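Local coordinates for protein 6-carboxyhexanoate--CoA ligase (Aquifex aeolicus, PDB 5TV5) that belongs to the BioW family of CoA ligases and folds as a single chain of helices packed against several beta sheets, at residues A[176-181]-A[189-194]; A[6-11]-A[38-43]. All coordinates share one frame; numbering follows the deposited sequence.

Contact 1 of 2, residues A[176-181]-A[189-194]; sequences VAELCW and TGYVSG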
ATOM      1  N   VAL A 176       4.383  -2.094 -12.118  1.00 24.79           N
ATOM      2  CA  VAL A 176       4.343  -1.023 -13.113  1.00 26.33           C
ATOM      3  C   VAL A 176       3.552   0.163 -12.577  1.00 24.97           C
ATOM      4  O   VAL A 176       3.993   1.319 -12.664  1.00 23.50           O
ATOM      5  CB  VAL A 176       3.741  -1.534 -14.442  1.00 31.07           C
ATOM      6  CG1 VAL A 176       3.689  -0.414 -15.514  1.00 23.79           C
ATOM      7  CG2 VAL A 176       4.463  -2.770 -14.968  1.00 20.83           C
ATOM      8  N   ALA A 177       2.370  -0.112 -12.027  1.00 23.81           N
ATOM      9  CA  ALA A 177       1.474   0.926 -11.535  1.00 26.68           C
ATOM     10  C   ALA A 177       0.532   0.328 -10.495  1.00 28.04           C
ATOM     11  O   ALA A 177       0.272  -0.882 -10.487  1.00 26.76           O
ATOM     12  CB  ALA A 177       0.690   1.558 -12.686  1.00 27.23           C
ATOM     13  N   GLU A 178       0.010   1.196  -9.619  1.00 26.74           N
ATOM     14  CA  GLU A 178      -0.832   0.767  -8.502  1.00 26.83           C
ATOM     15  C   GLU A 178      -2.151   1.538  -8.475  1.00 25.03           C
ATOM     16  O   GLU A 178      -2.219   2.705  -8.861  1.00 25.18           O
ATOM     17  CB  GLU A 178      -0.090   0.935  -7.148  1.00 28.88           C
ATOM     18  CG  GLU A 178      -0.897   0.503  -5.910  1.00 26.93           C
ATOM     19  CD  GLU A 178      -0.077   0.478  -4.618  1.00 26.23           C
ATOM     20  OE1 GLU A 178       1.162   0.656  -4.667  1.00 20.36           O
ATOM     21  OE2 GLU A 178      -0.695   0.246  -3.552  1.00 27.88           O
ATOM     22  N   LEU A 179      -3.199   0.851  -8.022  1.00 23.24           N
ATOM     23  CA  LEU A 179      -4.521   1.410  -7.762  1.00 24.54           C
ATOM     24  C   LEU A 179      -4.857   1.103  -6.313  1.00 27.32           C
ATOM     25  O   LEU A 179      -4.960  -0.075  -5.947  1.00 27.22           O
ATOM     26  CB  LEU A 179      -5.583   0.789  -8.676  1.00 25.12           C
ATOM     27  CG  LEU A 179      -6.903   1.487  -9.030  1.00 28.84           C
ATOM     28  CD1 LEU A 179      -8.065   0.497  -9.042  1.00 26.51           C
ATOM     29  CD2 LEU A 179      -7.199   2.723  -8.166  1.00 23.68           C
ATOM     30  N   CYS A 180      -5.040   2.146  -5.495  1.00 28.41           N
ATOM     31  CA  CYS A 180      -5.281   1.962  -4.061  1.00 32.61           C
ATOM     32  C   CYS A 180      -6.274   2.982  -3.512  1.00 31.90           C
ATOM     33  O   CYS A 180      -6.166   4.177  -3.805  1.00 30.88           O
ATOM     34  CB  CYS A 180      -3.970   2.062  -3.264  1.00 31.29           C
ATOM     35  SG  CYS A 180      -4.194   2.097  -1.455  1.00 31.34           S
ATOM     36  N   TRP A 181      -7.237   2.500  -2.716  1.00 31.13           N
ATOM     37  CA  TRP A 181      -7.978   3.337  -1.778  1.00 33.93           C
ATOM     38  C   TRP A 181      -8.293   2.556  -0.502  1.00 34.81           C
ATOM     39  O   TRP A 181      -8.439   1.330  -0.516  1.00 31.21           O
ATOM     40  CB  TRP A 181      -9.271   3.910  -2.378  1.00 34.78           C
ATOM     41  CG  TRP A 181     -10.331   2.935  -2.794  1.00 34.21           C
ATOM     42  CD1 TRP A 181     -11.174   2.234  -1.983  1.00 33.40           C
ATOM     43  CD2 TRP A 181     -10.707   2.614  -4.139  1.00 35.03           C
ATOM     44  NE1 TRP A 181     -12.040   1.475  -2.745  1.00 34.94           N
ATOM     45  CE2 TRP A 181     -11.772   1.697  -4.069  1.00 31.45           C
ATOM     46  CE3 TRP A 181     -10.239   3.010  -5.396  1.00 32.66           C
ATOM     47  CZ2 TRP A 181     -12.370   1.171  -5.208  1.00 34.81           C
ATOM     48  CZ3 TRP A 181     -10.837   2.487  -6.521  1.00 27.01           C
ATOM     49  CH2 TRP A 181     -11.889   1.580  -6.422  1.00 32.77           C
ATOM     50  N   THR A 189      -9.934   9.295   0.275  1.00 33.07           N
ATOM     51  CA  THR A 189      -8.809   9.649  -0.575  1.00 34.50           C
ATOM     52  C   THR A 189      -7.953   8.415  -0.858  1.00 33.01           C
ATOM     53  O   THR A 189      -7.601   7.663   0.060  1.00 30.68           O
ATOM     54  CB  THR A 189      -7.986  10.747   0.098  1.00 31.78           C
ATOM     55  OG1 THR A 189      -8.819  11.901   0.276  1.00 37.12           O
ATOM     56  CG2 THR A 189      -6.750  11.125  -0.716  1.00 29.99           C
ATOM     57  N   GLY A 190      -7.638   8.199  -2.134  1.00 33.90           N
ATOM     58  CA  GLY A 190      -6.762   7.115  -2.546  1.00 30.10           C
ATOM     59  C   GLY A 190      -5.796   7.576  -3.615  1.00 30.70           C
ATOM     60  O   GLY A 190      -5.616   8.787  -3.794  1.00 29.49           O
ATOM     61  N   TYR A 191      -5.173   6.650  -4.342  1.00 27.63           N
ATOM     62  CA  TYR A 191      -4.188   7.064  -5.328  1.00 27.17           C
ATOM     63  C   TYR A 191      -4.063   6.051  -6.466  1.00 29.73           C
ATOM     64  O   TYR A 191      -4.564   4.923  -6.417  1.00 30.63           O
ATOM     65  CB  TYR A 191      -2.813   7.285  -4.669  1.00 28.53           C
ATOM     66  CG  TYR A 191      -2.234   6.030  -4.043  1.00 30.85           C
ATOM     67  CD1 TYR A 191      -1.528   5.100  -4.814  1.00 29.93           C
ATOM     68  CD2 TYR A 191      -2.393   5.772  -2.685  1.00 29.29           C
ATOM     69  CE1 TYR A 191      -1.017   3.933  -4.240  1.00 31.32           C
ATOM     70  CE2 TYR A 191      -1.876   4.626  -2.100  1.00 30.58           C
ATOM     71  CZ  TYR A 191      -1.193   3.705  -2.883  1.00 31.73           C
ATOM     72  OH  TYR A 191      -0.687   2.571  -2.306  1.00 27.16           O
ATOM     73  N   VAL A 192      -3.381   6.490  -7.507  1.00 29.11           N
ATOM     74  CA  VAL A 192      -2.714   5.610  -8.443  1.00 29.58           C
ATOM     75  C   VAL A 192      -1.265   6.069  -8.483  1.00 30.12           C
ATOM     76  O   VAL A 192      -0.985   7.271  -8.410  1.00 28.13           O
ATOM     77  CB  VAL A 192      -3.371   5.630  -9.843  1.00 28.56           C
ATOM     78  CG1 VAL A 192      -4.789   5.065  -9.760  1.00 27.51           C
ATOM     79  CG2 VAL A 192      -3.395   7.042 -10.421  1.00 27.21           C
ATOM     80  N   SER A 193      -0.341   5.121  -8.519  1.00 28.47           N
ATOM     81  CA  SER A 193       1.055   5.477  -8.676  1.00 28.15           C
ATOM     82  C   SER A 193       1.630   4.769  -9.892  1.00 29.21           C
ATOM     83  O   SER A 193       1.052   3.819 -10.426  1.00 29.22           O
ATOM     84  CB  SER A 193       1.871   5.167  -7.414  1.00 27.81           C
ATOM     85  OG  SER A 193       1.695   3.837  -6.993  1.00 29.61           O
ATOM     86  N   GLY A 194       2.771   5.275 -10.331  1.00 28.76           N
ATOM     87  CA  GLY A 194       3.501   4.758 -11.464  1.00 27.12           C
ATOM     88  C   GLY A 194       4.710   5.646 -11.674  1.00 32.81           C
ATOM     89  O   GLY A 194       4.673   6.843 -11.355  1.00 29.29           O
TER

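Contact 2 of 2, residues A[6-11]-A[38-43]; sequences VRMRAQ and NRPKEF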
ATOM      1  N   VAL A   6      10.942  -4.614  13.017  1.00 28.17           N
ATOM      2  CA  VAL A   6       9.935  -4.799  14.049  1.00 22.75           C
ATOM      3  C   VAL A   6       8.586  -4.792  13.357  1.00 23.78           C
ATOM      4  O   VAL A   6       8.166  -3.769  12.802  1.00 24.48           O
ATOM      5  CB  VAL A   6      10.000  -3.720  15.132  1.00 26.41           C
ATOM      6  CG1 VAL A   6       9.038  -4.087  16.291  1.00 24.23           C
ATOM      7  CG2 VAL A   6      11.427  -3.549  15.604  1.00 23.19           C
ATOM      8  N   ARG A   7       7.905  -5.925  13.404  1.00 20.43           N
ATOM      9  CA  ARG A   7       6.594  -6.079  12.810  1.00 22.81           C
ATOM     10  C   ARG A   7       5.604  -6.411  13.913  1.00 25.01           C
ATOM     11  O   ARG A   7       5.895  -7.233  14.789  1.00 23.55           O
ATOM     12  CB  ARG A   7       6.596  -7.196  11.742  1.00 21.84           C
ATOM     13  CG  ARG A   7       7.396  -6.876  10.505  1.00 19.42           C
ATOM     14  CD  ARG A   7       7.762  -8.127   9.755  1.00 26.23           C
ATOM     15  NE  ARG A   7       6.599  -8.888   9.287  1.00 33.77           N
ATOM     16  CZ  ARG A   7       6.629 -10.185   8.961  1.00 39.88           C
ATOM     17  NH1 ARG A   7       7.756 -10.888   9.068  1.00 33.68           N
ATOM     18  NH2 ARG A   7       5.522 -10.789   8.540  1.00 43.59           N
ATOM     19  N   MET A   8       4.431  -5.777  13.880  1.00 22.65           N
ATOM     20  CA  MET A   8       3.393  -6.163  14.818  1.00 20.07           C
ATOM     21  C   MET A   8       2.056  -6.220  14.105  1.00 19.92           C
ATOM     22  O   MET A   8       1.801  -5.472  13.160  1.00 19.38           O
ATOM     23  CB  MET A   8       3.332  -5.219  16.039  1.00 21.26           C
ATOM     24  CG  MET A   8       2.339  -4.094  15.941  1.00 19.90           C
ATOM     25  SD  MET A   8       0.639  -4.455  16.408  1.00 17.46           S
ATOM     26  CE  MET A   8      -0.032  -2.825  16.029  1.00 19.42           C
ATOM     27  N   ARG A   9       1.217  -7.143  14.577  1.00 20.24           N
ATOM     28  CA  ARG A   9      -0.148  -7.357  14.124  1.00 20.89           C
ATOM     29  C   ARG A   9      -0.995  -7.531  15.369  1.00 23.63           C
ATOM     30  O   ARG A   9      -0.491  -7.956  16.412  1.00 22.67           O
ATOM     31  CB  ARG A   9      -0.280  -8.594  13.197  1.00 19.81           C
ATOM     32  CG  ARG A   9       0.155  -9.920  13.828  1.00 25.74           C
ATOM     33  CD  ARG A   9       0.159 -11.117  12.825  1.00 32.63           C
ATOM     34  NE  ARG A   9       0.770 -12.306  13.431  1.00 26.95           N
ATOM     35  CZ  ARG A   9       0.082 -13.246  14.068  1.00 24.93           C
ATOM     36  NH1 ARG A   9      -1.245 -13.156  14.160  1.00 27.29           N
ATOM     37  NH2 ARG A   9       0.716 -14.268  14.615  1.00 20.19           N
ATOM     38  N   ALA A  10      -2.274  -7.174  15.269  1.00 24.04           N
ATOM     39  CA  ALA A  10      -3.131  -7.219  16.444  1.00 26.76           C
ATOM     40  C   ALA A  10      -4.562  -7.505  16.017  1.00 29.73           C
ATOM     41  O   ALA A  10      -4.975  -7.129  14.922  1.00 33.15           O
ATOM     42  CB  ALA A  10      -3.033  -5.918  17.244  1.00 22.75           C
ATOM     43  N   GLN A  11      -5.313  -8.193  16.884  1.00 31.33           N
ATOM     44  CA  GLN A  11      -6.670  -8.627  16.570  1.00 34.81           C
ATOM     45  C   GLN A  11      -7.605  -8.313  17.723  1.00 35.12           C
ATOM     46  O   GLN A  11      -7.187  -8.220  18.871  1.00 35.42           O
ATOM     47  CB  GLN A  11      -6.774 -10.135  16.308  1.00 36.84           C
ATOM     48  CG  GLN A  11      -6.179 -10.609  15.018  1.00 37.08           C
ATOM     49  CD  GLN A  11      -5.297 -11.810  15.246  1.00 39.96           C
ATOM     50  OE1 GLN A  11      -5.614 -12.684  16.065  1.00 38.50           O
ATOM     51  NE2 GLN A  11      -4.154 -11.846  14.558  1.00 45.60           N
ATOM     52  N   ASN A  38       1.646   0.527  21.226  1.00 23.87           N
ATOM     53  CA  ASN A  38       0.613   1.504  21.542  1.00 22.22           C
ATOM     54  C   ASN A  38      -0.280   1.845  20.355  1.00 20.44           C
ATOM     55  O   ASN A  38      -1.244   2.587  20.525  1.00 24.35           O
ATOM     56  CB  ASN A  38       1.270   2.775  22.103  1.00 28.09           C
ATOM     57  CG  ASN A  38       0.261   3.799  22.596  1.00 29.74           C
ATOM     58  OD1 ASN A  38      -0.667   3.476  23.351  1.00 34.96           O
ATOM     59  ND2 ASN A  38       0.424   5.037  22.148  1.00 29.32           N
ATOM     60  N   ARG A  39      -0.011   1.305  19.169  1.00 23.30           N
ATOM     61  CA  ARG A  39      -0.816   1.656  18.002  1.00 21.86           C
ATOM     62  C   ARG A  39      -2.267   1.183  18.080  1.00 20.83           C
ATOM     63  O   ARG A  39      -3.163   1.969  17.747  1.00 22.98           O
ATOM     64  CB  ARG A  39      -0.134   1.138  16.729  1.00 23.31           C
ATOM     65  CG  ARG A  39      -0.891   1.404  15.424  1.00 21.30           C
ATOM     66  CD  ARG A  39      -0.116   0.850  14.221  1.00 23.24           C
ATOM     67  NE  ARG A  39      -0.757   1.135  12.932  1.00 24.22           N
ATOM     68  CZ  ARG A  39      -0.661   2.303  12.292  1.00 26.21           C
ATOM     69  NH1 ARG A  39       0.040   3.300  12.826  1.00 22.78           N
ATOM     70  NH2 ARG A  39      -1.262   2.481  11.120  1.00 20.82           N
ATOM     71  N   PRO A  40      -2.571  -0.052  18.477  1.00 26.28           N
ATOM     72  CA  PRO A  40      -3.987  -0.445  18.534  1.00 26.83           C
ATOM     73  C   PRO A  40      -4.692   0.255  19.677  1.00 32.62           C
ATOM     74  O   PRO A  40      -4.157   0.375  20.782  1.00 32.07           O
ATOM     75  CB  PRO A  40      -3.936  -1.960  18.773  1.00 29.06           C
ATOM     76  CG  PRO A  40      -2.504  -2.349  18.622  1.00 25.19           C
ATOM     77  CD  PRO A  40      -1.705  -1.142  18.942  1.00 23.70           C
ATOM     78  N   LYS A  41      -5.907   0.721  19.406  1.00 34.21           N
ATOM     79  CA  LYS A  41      -6.754   1.161  20.499  1.00 39.42           C
ATOM     80  C   LYS A  41      -7.111  -0.043  21.373  1.00 38.24           C
ATOM     81  O   LYS A  41      -6.543  -0.209  22.454  1.00 42.51           O
ATOM     82  CB  LYS A  41      -7.991   1.873  19.957  1.00 49.23           C
ATOM     83  CG  LYS A  41      -8.996   2.302  21.028  1.00 52.49           C
ATOM     84  CD  LYS A  41     -10.257   2.863  20.379  1.00 58.09           C
ATOM     85  CE  LYS A  41     -10.604   2.080  19.107  1.00 54.30           C
ATOM     86  NZ  LYS A  41     -12.066   1.958  18.872  1.00 49.62           N
ATOM     87  N   GLU A  42      -8.004  -0.915  20.912  1.00 37.24           N
ATOM     88  CA  GLU A  42      -8.423  -2.078  21.690  1.00 42.29           C
ATOM     89  C   GLU A  42      -8.081  -3.361  20.939  1.00 40.51           C
ATOM     90  O   GLU A  42      -8.541  -3.567  19.813  1.00 43.45           O
ATOM     91  CB  GLU A  42      -9.920  -2.018  22.011  1.00 41.54           C
ATOM     92  CG  GLU A  42     -10.276  -0.994  23.092  1.00 51.20           C
ATOM     93  CD  GLU A  42      -9.541  -1.239  24.417  1.00 55.02           C
ATOM     94  OE1 GLU A  42      -9.603  -2.380  24.929  1.00 59.44           O
ATOM     95  OE2 GLU A  42      -8.901  -0.295  24.949  1.00 51.08           O
ATOM     96  N   PHE A  43      -7.293  -4.230  21.572  1.00 34.80           N
ATOM     97  CA  PHE A  43      -6.959  -5.532  21.009  1.00 32.73           C
ATOM     98  C   PHE A  43      -7.062  -6.606  22.086  1.00 31.07           C
ATOM     99  O   PHE A  43      -6.880  -6.330  23.273  1.00 37.44           O
ATOM    100  CB  PHE A  43      -5.547  -5.538  20.449  1.00 30.92           C
ATOM    101  CG  PHE A  43      -4.486  -5.403  21.505  1.00 31.04           C
ATOM    102  CD1 PHE A  43      -4.115  -4.146  21.977  1.00 31.67           C
ATOM    103  CD2 PHE A  43      -3.857  -6.524  22.030  1.00 26.84           C
ATOM    104  CE1 PHE A  43      -3.124  -4.005  22.950  1.00 24.43           C
ATOM    105  CE2 PHE A  43      -2.880  -6.390  23.011  1.00 27.59           C
ATOM    106  CZ  PHE A  43      -2.515  -5.118  23.472  1.00 27.06           C
TER

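Contact 1 of 2, residues A[176-181]-A[189-194]
Gly-190 CA makes a CA-H...O contact with Cys-180 O at 3.3 Å. Next, Tyr-191 pairs with Cys-180 through two backbone hydrogen bonds. Tyr-191 N to Cys-180 O is 2.7 Å, and Cys-180 N to Tyr-191 O is 3.0 Å. With chi1 at 62°, the Tyr-191 ring leans over the other strand. Cys-180 CB lies over one ring face, offset toward CZ, 3.6 Å from the ring centroid, in a CH-pi contact. Cys-180 SG makes an oblique sulfur-aromatic contact with the same ring. Tyr-191 OH donates to Glu-178 OE2 at 2.6 Å and meets the carboxylate from above its plane; the carboxylate and ring planes are 68° apart. Arg-215 forms a salt bridge to the same OE2, so this buried carboxylate oxygen has two partners. Val-192 faces the other side of the sheet, where its CG1 packs 3.7 Å from Leu-179 CD2, beside helices 73-85 and 91-103. Ser-193 returns to the Tyr-191 side. Ser-193 N bonds Glu-178 O at 3.1 Å, and Glu-178 N bonds Ser-193 O at 2.9 Å. Ser-193 OG lies beside Glu-178 CB and is hydrogen-bonded to Thr-167. The arrangement is an antiparallel beta hairpin in the middle of a mixed sheet.

Contact 2 of 2, residues A[6-11]-A[38-43]
Met-8 and Pro-40 reach toward each other across this contact. The Met-8 methyl meets the CG-CD side of the proline ring, with CE 3.6 Å from Pro-40 CG and 3.8 Å from Pro-40 CD. Met-8 points at the loop from its first bond. Its chain is bent about CB-CG (chi2 84°), CE then lies anti to CB, and the methyl ends against Pro-40. Arg-39 CB and Arg-39 CD both come near Met-8 CE, at 4.0 and 4.1 Å. The touch is with the aliphatic part of the arginine, whose chain is extended from CG to NE.

Ala-10 points to the loop from the same face of the strand as Met-8. Its CB is 3.9 Å from Pro-40 CG, so this one proline carbon meets both strand side chains. Ala-10 CB is also 4.1 Å from Phe-43 CB. Phe-43 uses its CB here and not its ring. With chi1 at 67° its CG stands between the backbone N and the carbonyl carbon, and the ring leads away from the strand. Phe-43 also touches a crystal neighbour. Gln-11 takes part through its backbone, with Gln-11 O 3.4 Å from Phe-43 CA. No hydrogen bond joins the two segments, and the contact is mainly apolar packing.

Residues 38-43 link helix 29-38 to strand 45-52. Strand 4-12 is the middle of a three-stranded antiparallel sheet, between strands 15-24 and 45-52. Met-8 also packs on Leu-36 of the helix, Val-48 of strand 45-52 and Ser-18 of strand 15-24. Arg-39 touches Ser-18 and Ala-20. The contact thus continues the packing of helix 29-38 on this sheet into the loop that follows the helix.

Contact 1 and contact 2 lie in different sheets of one chain. Their centres are 26 Å apart, their nearest atoms are about 13 Å apart, and they do not touch. In sequence, both segments of contact 2 precede those of contact 1. Contact 1 is the more central, with its centre 8 Å from the centre of the chain, against 18 Å for contact 2. They also differ in kind. Contact 1 joins neighbouring strands within a six-stranded mixed sheet and is buried. Contact 2 packs a loop on one face of a three-stranded antiparallel sheet and is partly buried. No segment is shared between the two.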